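Side-chain contacts in gamma-glutamyltransferase 1 Threonine peptidase. MEROPS family T03 (PDB 7D9E), which probably catalyses transfer of gamma-glutamyl groups from donors such as glutamine to amines or water, as a threonine-nucleophile enzyme of the Ntn-hydrolase type: residues M105-N108 and E112-E115; G126-V131 and G235-D240. All coordinates share one frame; numbering follows the deposited sequence.

Contact 1. Residues M105-N108 and E112-E115; sequences MYLN and EVIE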
# COMPACT_ATOMS: atom_id res chain seq x y z
N MET A 105 3.94 -15.50 19.33
CA MET A 105 4.93 -16.26 18.58
C MET A 105 6.24 -15.48 18.38
O MET A 105 7.27 -16.10 18.09
CB MET A 105 4.42 -16.65 17.20
CG MET A 105 4.18 -15.52 16.26
SD MET A 105 3.07 -15.94 14.89
CE MET A 105 4.26 -16.67 13.79
N TYR A 106 6.22 -14.16 18.50
CA TYR A 106 7.44 -13.38 18.29
C TYR A 106 8.10 -12.95 19.59
O TYR A 106 9.03 -12.14 19.56
CB TYR A 106 7.15 -12.19 17.38
CG TYR A 106 6.68 -12.60 16.00
CD1 TYR A 106 7.46 -13.39 15.18
CD2 TYR A 106 5.43 -12.20 15.54
CE1 TYR A 106 7.04 -13.76 13.92
CE2 TYR A 106 4.99 -12.59 14.29
CZ TYR A 106 5.78 -13.37 13.50
OH TYR A 106 5.33 -13.75 12.25
N LEU A 107 7.65 -13.49 20.73
CA LEU A 107 8.19 -13.09 22.02
C LEU A 107 9.14 -14.15 22.57
O LEU A 107 8.95 -15.35 22.36
CB LEU A 107 7.05 -12.86 23.01
CG LEU A 107 6.00 -11.86 22.55
CD1 LEU A 107 5.05 -11.58 23.70
CD2 LEU A 107 6.63 -10.56 22.05
N ASN A 108 10.16 -13.69 23.29
CA ASN A 108 11.15 -14.59 23.85
C ASN A 108 10.87 -14.86 25.33
O ASN A 108 9.85 -14.41 25.88
CB ASN A 108 12.56 -14.02 23.66
CG ASN A 108 12.74 -12.67 24.30
OD1 ASN A 108 11.99 -12.29 25.20
ND2 ASN A 108 13.71 -11.90 23.81
N GLU A 112 9.65 -10.26 25.44
CA GLU A 112 10.01 -9.13 24.61
C GLU A 112 10.05 -9.58 23.16
O GLU A 112 10.26 -10.76 22.85
CB GLU A 112 11.37 -8.58 25.02
CG GLU A 112 11.31 -7.76 26.29
CD GLU A 112 12.66 -7.18 26.67
OE1 GLU A 112 12.69 -6.10 27.30
OE2 GLU A 112 13.69 -7.81 26.33
N VAL A 113 9.86 -8.63 22.25
CA VAL A 113 9.85 -8.96 20.83
C VAL A 113 11.24 -9.40 20.41
O VAL A 113 12.24 -8.74 20.71
CB VAL A 113 9.34 -7.78 20.00
CG1 VAL A 113 9.49 -8.09 18.52
CG2 VAL A 113 7.90 -7.47 20.34
N ILE A 114 11.31 -10.53 19.71
CA ILE A 114 12.59 -11.04 19.24
C ILE A 114 12.98 -10.22 18.02
O ILE A 114 12.21 -10.14 17.05
CB ILE A 114 12.50 -12.54 18.91
CG1 ILE A 114 12.27 -13.36 20.17
CG2 ILE A 114 13.79 -12.99 18.23
CD1 ILE A 114 11.89 -14.80 19.90
N GLU A 115 14.16 -9.62 18.06
CA GLU A 115 14.59 -8.72 16.99
C GLU A 115 14.48 -9.39 15.63
O GLU A 115 15.12 -10.42 15.37
CB GLU A 115 16.03 -8.29 17.25
CG GLU A 115 17.02 -9.44 17.31
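Asn108 grips Glu112 from both its backbone and its side chain. The peptide N of Asn108 donates to Glu112 O at 3.0 Å, in the carbonyl plane, while Asn108 OD1 accepts from Glu112 N at 3.1 Å, the donor standing 42° above the plane of the amide. Placing the carboxamide carbon between the backbone N and the carbonyl carbon (chi1 59°) folds this short side chain back toward the opposite backbone. OD1 also accepts from Lys110 N, which makes an Asx turn, a task that suits asparagine, whose short side chain keeps its carbonyl near the main chain. Further along, Ile114 N donates almost straight to Tyr106 O at 2.8 Å. These two backbone hydrogen bonds flank Leu107 and Val113, whose CA atoms lie 4.6 Å apart: a non-hydrogen-bonded antiparallel pair, the one bridge of a small hairpin-like turn in the long loop between strand 87-93 and helix 130-141. At this close pairing the CA-H groups of Leu107 and Val113 make bent CA-H...O contacts with Glu112 O and Tyr106 O respectively. Apolar groups also meet across the turn: Leu107 CD2 meets Val113 CG2 at 3.8 Å, and Ile114 CG1 lies against Asn108 CB at 3.6 Å, the two chains crossing at a slant. Glu112 runs extended beyond CG, and its charge suits an exposed position. The Tyr106 ring, buried, has Met105 CG 3.5 Å above its centre and sends its hydroxyl to Lys123 O. Beyond this, Met41 of the other chain packs on Met105 and Tyr106, and Ser46 of that chain on Leu107 and Val113.

Contact 2. Residues G126-V131 and G235-D240; sequences GVPGTV and GLITSD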
# COMPACT_ATOMS: atom_id res chain seq x y z
N GLY A 126 3.00 -14.15 6.00
CA GLY A 126 1.61 -14.53 5.91
C GLY A 126 1.33 -15.34 4.65
O GLY A 126 2.16 -15.40 3.73
N VAL A 127 0.15 -15.96 4.60
CA VAL A 127 -0.24 -16.75 3.44
C VAL A 127 -0.45 -15.81 2.26
O VAL A 127 -1.28 -14.89 2.36
CB VAL A 127 -1.51 -17.57 3.73
CG1 VAL A 127 -1.87 -18.37 2.50
CG2 VAL A 127 -1.32 -18.46 4.97
N PRO A 128 0.26 -15.98 1.13
CA PRO A 128 0.16 -14.98 0.05
C PRO A 128 -1.22 -14.94 -0.60
O PRO A 128 -1.83 -15.98 -0.85
CB PRO A 128 1.21 -15.44 -0.97
CG PRO A 128 2.22 -16.22 -0.16
CD PRO A 128 1.37 -16.93 0.90
N GLY A 129 -1.66 -13.73 -0.96
CA GLY A 129 -2.95 -13.52 -1.59
C GLY A 129 -2.94 -13.05 -3.03
O GLY A 129 -3.96 -13.12 -3.70
N THR A 130 -1.80 -12.57 -3.53
CA THR A 130 -1.81 -11.85 -4.80
C THR A 130 -2.36 -12.68 -5.97
O THR A 130 -3.20 -12.20 -6.73
CB THR A 130 -0.42 -11.32 -5.09
OG1 THR A 130 -0.12 -10.37 -4.08
CG2 THR A 130 -0.38 -10.65 -6.44
N VAL A 131 -1.89 -13.92 -6.14
CA VAL A 131 -2.37 -14.71 -7.27
C VAL A 131 -3.89 -14.90 -7.19
O VAL A 131 -4.59 -14.79 -8.20
CB VAL A 131 -1.62 -16.04 -7.39
CG1 VAL A 131 -2.22 -16.88 -8.52
CG2 VAL A 131 -0.15 -15.76 -7.69
N GLY A 235 9.23 -22.72 8.68
CA GLY A 235 8.07 -21.87 8.56
C GLY A 235 6.80 -22.57 9.00
O GLY A 235 6.79 -23.74 9.39
N LEU A 236 5.69 -21.83 8.90
CA LEU A 236 4.42 -22.29 9.44
C LEU A 236 3.41 -22.62 8.35
O LEU A 236 2.45 -23.35 8.62
CB LEU A 236 3.80 -21.19 10.30
CG LEU A 236 4.40 -20.93 11.67
CD1 LEU A 236 5.78 -20.37 11.54
CD2 LEU A 236 3.52 -19.94 12.42
N ILE A 237 3.59 -22.10 7.14
CA ILE A 237 2.58 -22.24 6.10
C ILE A 237 2.54 -23.69 5.63
O ILE A 237 3.58 -24.31 5.37
CB ILE A 237 2.86 -21.28 4.95
CG1 ILE A 237 2.69 -19.85 5.46
CG2 ILE A 237 1.89 -21.50 3.78
CD1 ILE A 237 3.13 -18.82 4.47
N THR A 238 1.32 -24.23 5.56
CA THR A 238 1.06 -25.61 5.17
C THR A 238 0.14 -25.64 3.95
O THR A 238 -0.43 -24.64 3.55
CB THR A 238 0.38 -26.40 6.31
OG1 THR A 238 -0.92 -25.85 6.57
CG2 THR A 238 1.22 -26.38 7.58
N SER A 239 -0.02 -26.84 3.38
CA SER A 239 -0.98 -26.99 2.29
C SER A 239 -2.38 -26.54 2.71
O SER A 239 -3.10 -25.91 1.92
CB SER A 239 -1.01 -28.46 1.82
OG SER A 239 -2.08 -28.65 0.91
N ASP A 240 -2.78 -26.84 3.95
CA ASP A 240 -4.09 -26.41 4.43
C ASP A 240 -4.26 -24.90 4.36
O ASP A 240 -5.33 -24.39 4.00
CB ASP A 240 -4.31 -26.86 5.89
CG ASP A 240 -4.72 -28.31 6.01
OD1 ASP A 240 -4.52 -29.09 5.05
OD2 ASP A 240 -5.25 -28.68 7.08
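The backbones of Val127 and Ile237 lie 6.7 Å apart between their CA atoms, no backbone hydrogen bond links the two segments, and the space between them is bridged by the side chain of Ile237. Its CB points toward segment 126-131, and an extended second torsion (chi2 172°) stretches the chain so that the terminal methyl does most of the touching. CD1 rests 3.6 Å from Gly126 O, 4.1 Å from Val127 CA and 4.4 Å from Pro128 CD, so one methyl spans three consecutive residues. Farther back along the side chain, Ile237 CG1 faces Val127 CG2 at 4.3 Å, a looser touch of aliphatic groups. Isoleucine suits the place by offering a long arm as well as a branch, and proline by presenting a ring methylene and having no N-H to satisfy in a buried setting; at Gly126 the methyl meets the carbonyl, a part of the main chain that any residue would have. Ile237 also packs on Leu226 and Met230 of helix 221-233, while Val127 leans on Asp241 and Leu242 of helix 239-244, whose N-cap is Thr238. The contact therefore joins the loop leading into helix 130-141 to the connection between two later helices, within the Ntn-hydrolase fold. With nothing but van der Waals contact between the two segments, their fit probably rests largely on shape. Such packing supplies little directionality; the directional bonds of 126-131 go to other partners, Gly126 N donating to Asn38 OD1 of the other chain and Pro128 O accepting from Tyr218 OH.

Contact 1 lies at the surface, its centre about 25 Å from that of the chain, whereas contact 2 is buried, at about 16 Å. The first stays within the loop between strand 87-93 and helix 130-141; the second joins the end of that loop to the link between helices 221-233 and 239-244. The chemistry follows: contact 1 has backbone and amide hydrogen bonds with some apolar contact, contact 2 van der Waals packing of an isoleucine, without hydrogen bonds between segments over a hundred residues apart. Although their centres are about 22 Å apart they meet directly, Met105 CE resting 3.6 Å from Leu236 CD2, and both have partners on the second chain of the assembly.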